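Local coordinates for protein oligopeptide ABC transporter OppAIV (Borrelia burgdorferi B31, PDB 4GL8) that probably binds oligopeptides as the extracellular solute-binding component of an ABC transporter, delivering them for uptake across the membrane, at residues K304-R315 / S347-L358. Sequence-based numbering, arbitrary orientation.
Sequences KVRKALSFAIDR and SLFDAEMAKKLL
Ala308 and Ala354 bring two nearly antiparallel helices close together, their axes 8.0 Å apart at closest approach and inclined at 159°, an example of small residues permitting tight helix packing. Ala354 CB lies 3.4 Å from Ala308 O and also meets Ala312 CB, while Ala308 CB rests beside Leu358 CD1. Phe311 O accepts a hydrogen bond of 2.9 Å from Asp350 N, nearly straight at 162° and on a lone pair. Asp350 is also the N-cap of helix 351-358, its OD1 accepting from Met353 N; the same residue thus caps its own helix through its side chain and holds Phe311 O through its backbone N. Beyond, Asp314 CB sits 3.7 Å from the centroid of the Phe349 ring, squarely over its face in a CH-pi contact. With CG anti to the backbone N (chi1 -179°), the Asp314 carboxylate stacks on that ring, and its OD2 hydrogen-bonds Thr317 OG1. Arg315, extended from CG to NE, spans two carbonyls: NH1 bonds Leu348 O at 2.9 Å, and NH1 with NH2 grips Ser310 O.

Toward Lys307, Met353 and Leu357, all partly exposed, the spacing is wider. Met353 SD stands over one face of the Phe311 ring, 4.6 Å from its centroid, and Leu357 CD1 rests against the aliphatic chain of Lys307, closest at CG (3.8 Å).

Helix 380-397 packs against Ala312 and Ala354 through Leu397, while Arg315, at the start of helix 315-323, hydrogen-bonds Phe494 O through NE and links the segment following helix 303-311 to strand 492-504.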
# COMPACT_ATOMS: atom_id res chain seq x y z
N LYS A 304 6.82 20.62 -19.42
CA LYS A 304 6.04 21.83 -19.27
C LYS A 304 4.55 21.59 -19.08
O LYS A 304 3.92 22.28 -18.29
CB LYS A 304 6.22 22.77 -20.48
CG LYS A 304 7.62 23.35 -20.60
CD LYS A 304 7.61 24.61 -21.43
CE LYS A 304 8.98 25.26 -21.40
NZ LYS A 304 9.80 24.65 -22.46
N VAL A 305 4.00 20.63 -19.83
CA VAL A 305 2.60 20.24 -19.62
C VAL A 305 2.44 19.64 -18.21
O VAL A 305 1.58 20.05 -17.44
CB VAL A 305 2.12 19.27 -20.70
CG1 VAL A 305 0.81 18.60 -20.30
CG2 VAL A 305 1.92 20.01 -22.02
N ARG A 306 3.30 18.70 -17.87
CA ARG A 306 3.24 18.07 -16.54
C ARG A 306 3.34 19.11 -15.42
O ARG A 306 2.60 19.07 -14.44
CB ARG A 306 4.34 16.99 -16.40
CG ARG A 306 4.20 15.87 -17.40
CD ARG A 306 4.99 14.63 -17.06
NE ARG A 306 6.40 14.91 -16.90
CZ ARG A 306 7.32 14.79 -17.85
NH1 ARG A 306 8.58 15.06 -17.56
NH2 ARG A 306 7.00 14.44 -19.08
N LYS A 307 4.22 20.08 -15.59
CA LYS A 307 4.42 21.14 -14.59
C LYS A 307 3.18 22.05 -14.45
O LYS A 307 2.74 22.36 -13.35
CB LYS A 307 5.63 21.96 -15.03
CG LYS A 307 6.34 22.72 -13.96
CD LYS A 307 7.76 23.12 -14.39
CE LYS A 307 8.22 24.25 -13.45
NZ LYS A 307 9.61 24.77 -13.62
N ALA A 308 2.64 22.46 -15.60
CA ALA A 308 1.38 23.22 -15.69
C ALA A 308 0.24 22.53 -14.96
O ALA A 308 -0.44 23.17 -14.20
CB ALA A 308 0.99 23.45 -17.14
N LEU A 309 0.06 21.25 -15.19
CA LEU A 309 -1.00 20.51 -14.49
C LEU A 309 -0.74 20.55 -12.99
O LEU A 309 -1.66 20.74 -12.20
CB LEU A 309 -1.07 19.06 -14.97
CG LEU A 309 -1.33 18.82 -16.47
CD1 LEU A 309 -1.16 17.35 -16.81
CD2 LEU A 309 -2.68 19.34 -16.94
N SER A 310 0.50 20.39 -12.58
CA SER A 310 0.83 20.33 -11.16
C SER A 310 0.64 21.69 -10.47
O SER A 310 0.04 21.78 -9.43
CB SER A 310 2.26 19.81 -10.94
OG SER A 310 2.57 19.78 -9.56
N PHE A 311 1.14 22.74 -11.09
CA PHE A 311 1.01 24.10 -10.56
C PHE A 311 -0.41 24.68 -10.67
O PHE A 311 -0.73 25.61 -9.94
CB PHE A 311 1.97 25.05 -11.27
CG PHE A 311 3.34 25.07 -10.71
CD1 PHE A 311 4.35 24.34 -11.29
CD2 PHE A 311 3.64 25.84 -9.62
CE1 PHE A 311 5.63 24.35 -10.78
CE2 PHE A 311 4.93 25.86 -9.10
CZ PHE A 311 5.92 25.12 -9.69
N ALA A 312 -1.24 24.15 -11.57
CA ALA A 312 -2.61 24.62 -11.73
C ALA A 312 -3.59 24.11 -10.66
O ALA A 312 -4.76 24.53 -10.66
CB ALA A 312 -3.12 24.24 -13.10
N ILE A 313 -3.16 23.23 -9.75
CA ILE A 313 -4.05 22.74 -8.68
C ILE A 313 -3.88 23.49 -7.36
O ILE A 313 -2.79 23.54 -6.80
CB ILE A 313 -3.77 21.28 -8.31
CG1 ILE A 313 -3.75 20.33 -9.55
CG2 ILE A 313 -4.72 20.81 -7.23
CD1 ILE A 313 -5.07 20.22 -10.25
N ASP A 314 -4.96 24.03 -6.82
CA ASP A 314 -4.91 24.68 -5.50
C ASP A 314 -4.99 23.61 -4.39
O ASP A 314 -6.09 23.23 -3.98
CB ASP A 314 -6.06 25.69 -5.39
CG ASP A 314 -6.08 26.43 -4.07
OD1 ASP A 314 -5.16 26.26 -3.23
OD2 ASP A 314 -7.04 27.20 -3.87
N ARG A 315 -3.83 23.16 -3.91
CA ARG A 315 -3.71 22.05 -2.96
C ARG A 315 -4.32 22.32 -1.61
O ARG A 315 -4.92 21.43 -1.03
CB ARG A 315 -2.23 21.67 -2.74
CG ARG A 315 -1.64 20.92 -3.93
CD ARG A 315 -0.12 20.88 -3.92
NE ARG A 315 0.38 20.12 -5.08
CZ ARG A 315 0.46 20.60 -6.31
NH1 ARG A 315 0.11 21.85 -6.58
NH2 ARG A 315 0.91 19.83 -7.27
N SER A 347 6.18 25.99 -3.91
CA SER A 347 4.85 26.59 -4.04
C SER A 347 3.75 25.50 -4.16
O SER A 347 3.85 24.57 -4.92
CB SER A 347 4.81 27.56 -5.23
OG SER A 347 3.46 27.84 -5.58
N LEU A 348 2.70 25.65 -3.37
CA LEU A 348 1.60 24.68 -3.39
C LEU A 348 0.63 24.92 -4.54
O LEU A 348 -0.21 24.07 -4.80
CB LEU A 348 0.83 24.71 -2.07
CG LEU A 348 1.59 24.17 -0.85
CD1 LEU A 348 0.68 24.19 0.38
CD2 LEU A 348 2.06 22.76 -1.12
N PHE A 349 0.76 26.05 -5.22
CA PHE A 349 -0.23 26.47 -6.19
C PHE A 349 0.26 27.72 -6.90
O PHE A 349 0.61 28.69 -6.22
CB PHE A 349 -1.55 26.77 -5.44
CG PHE A 349 -2.62 27.40 -6.28
CD1 PHE A 349 -3.33 28.50 -5.81
CD2 PHE A 349 -2.93 26.90 -7.51
CE1 PHE A 349 -4.33 29.08 -6.57
CE2 PHE A 349 -3.93 27.45 -8.29
CZ PHE A 349 -4.63 28.55 -7.83
N ASP A 350 0.27 27.73 -8.24
CA ASP A 350 0.59 28.98 -9.00
C ASP A 350 -0.02 28.97 -10.37
O ASP A 350 0.59 28.47 -11.33
CB ASP A 350 2.10 29.22 -9.11
CG ASP A 350 2.45 30.60 -9.62
OD1 ASP A 350 1.60 31.30 -10.24
OD2 ASP A 350 3.61 30.99 -9.38
N ALA A 351 -1.21 29.55 -10.46
CA ALA A 351 -1.98 29.53 -11.68
C ALA A 351 -1.32 30.31 -12.82
O ALA A 351 -1.41 29.88 -13.98
CB ALA A 351 -3.40 30.03 -11.43
N GLU A 352 -0.68 31.43 -12.51
CA GLU A 352 -0.05 32.25 -13.54
C GLU A 352 1.14 31.52 -14.17
O GLU A 352 1.27 31.49 -15.40
CB GLU A 352 0.35 33.62 -13.00
CG GLU A 352 -0.85 34.53 -12.72
CD GLU A 352 -1.76 34.76 -13.95
OE1 GLU A 352 -1.31 35.40 -14.92
OE2 GLU A 352 -2.94 34.32 -13.94
N MET A 353 1.96 30.90 -13.33
CA MET A 353 3.07 30.14 -13.82
C MET A 353 2.58 28.90 -14.60
O MET A 353 3.15 28.58 -15.62
CB MET A 353 4.01 29.77 -12.69
CG MET A 353 5.10 28.82 -13.14
SD MET A 353 6.60 28.76 -12.15
CE MET A 353 6.08 29.48 -10.58
N ALA A 354 1.51 28.26 -14.15
CA ALA A 354 0.90 27.13 -14.89
C ALA A 354 0.50 27.53 -16.32
O ALA A 354 0.90 26.89 -17.31
CB ALA A 354 -0.29 26.57 -14.11
N LYS A 355 -0.22 28.63 -16.44
CA LYS A 355 -0.61 29.17 -17.75
C LYS A 355 0.56 29.47 -18.67
O LYS A 355 0.48 29.26 -19.87
CB LYS A 355 -1.39 30.48 -17.56
CG LYS A 355 -2.79 30.23 -17.02
CD LYS A 355 -3.39 31.46 -16.36
CE LYS A 355 -3.59 32.58 -17.36
NZ LYS A 355 -3.82 33.89 -16.67
N LYS A 356 1.62 29.99 -18.08
CA LYS A 356 2.79 30.40 -18.83
C LYS A 356 3.48 29.16 -19.43
O LYS A 356 3.81 29.13 -20.60
CB LYS A 356 3.70 31.17 -17.90
CG LYS A 356 5.10 31.42 -18.41
CD LYS A 356 5.10 32.22 -19.69
CE LYS A 356 6.53 32.53 -20.13
NZ LYS A 356 6.52 32.96 -21.57
N LEU A 357 3.67 28.13 -18.60
CA LEU A 357 4.25 26.86 -19.04
C LEU A 357 3.39 26.24 -20.11
O LEU A 357 3.90 25.72 -21.09
CB LEU A 357 4.34 25.89 -17.88
CG LEU A 357 5.43 26.26 -16.87
CD1 LEU A 357 4.98 25.88 -15.46
CD2 LEU A 357 6.78 25.64 -17.29
N LEU A 358 2.09 26.30 -19.93
CA LEU A 358 1.20 25.66 -20.89
C LEU A 358 1.27 26.43 -22.23
O LEU A 358 1.33 25.79 -23.29
CB LEU A 358 -0.25 25.55 -20.37
CG LEU A 358 -1.16 24.55 -21.11
CD1 LEU A 358 -0.81 23.13 -20.73
CD2 LEU A 358 -2.62 24.79 -20.79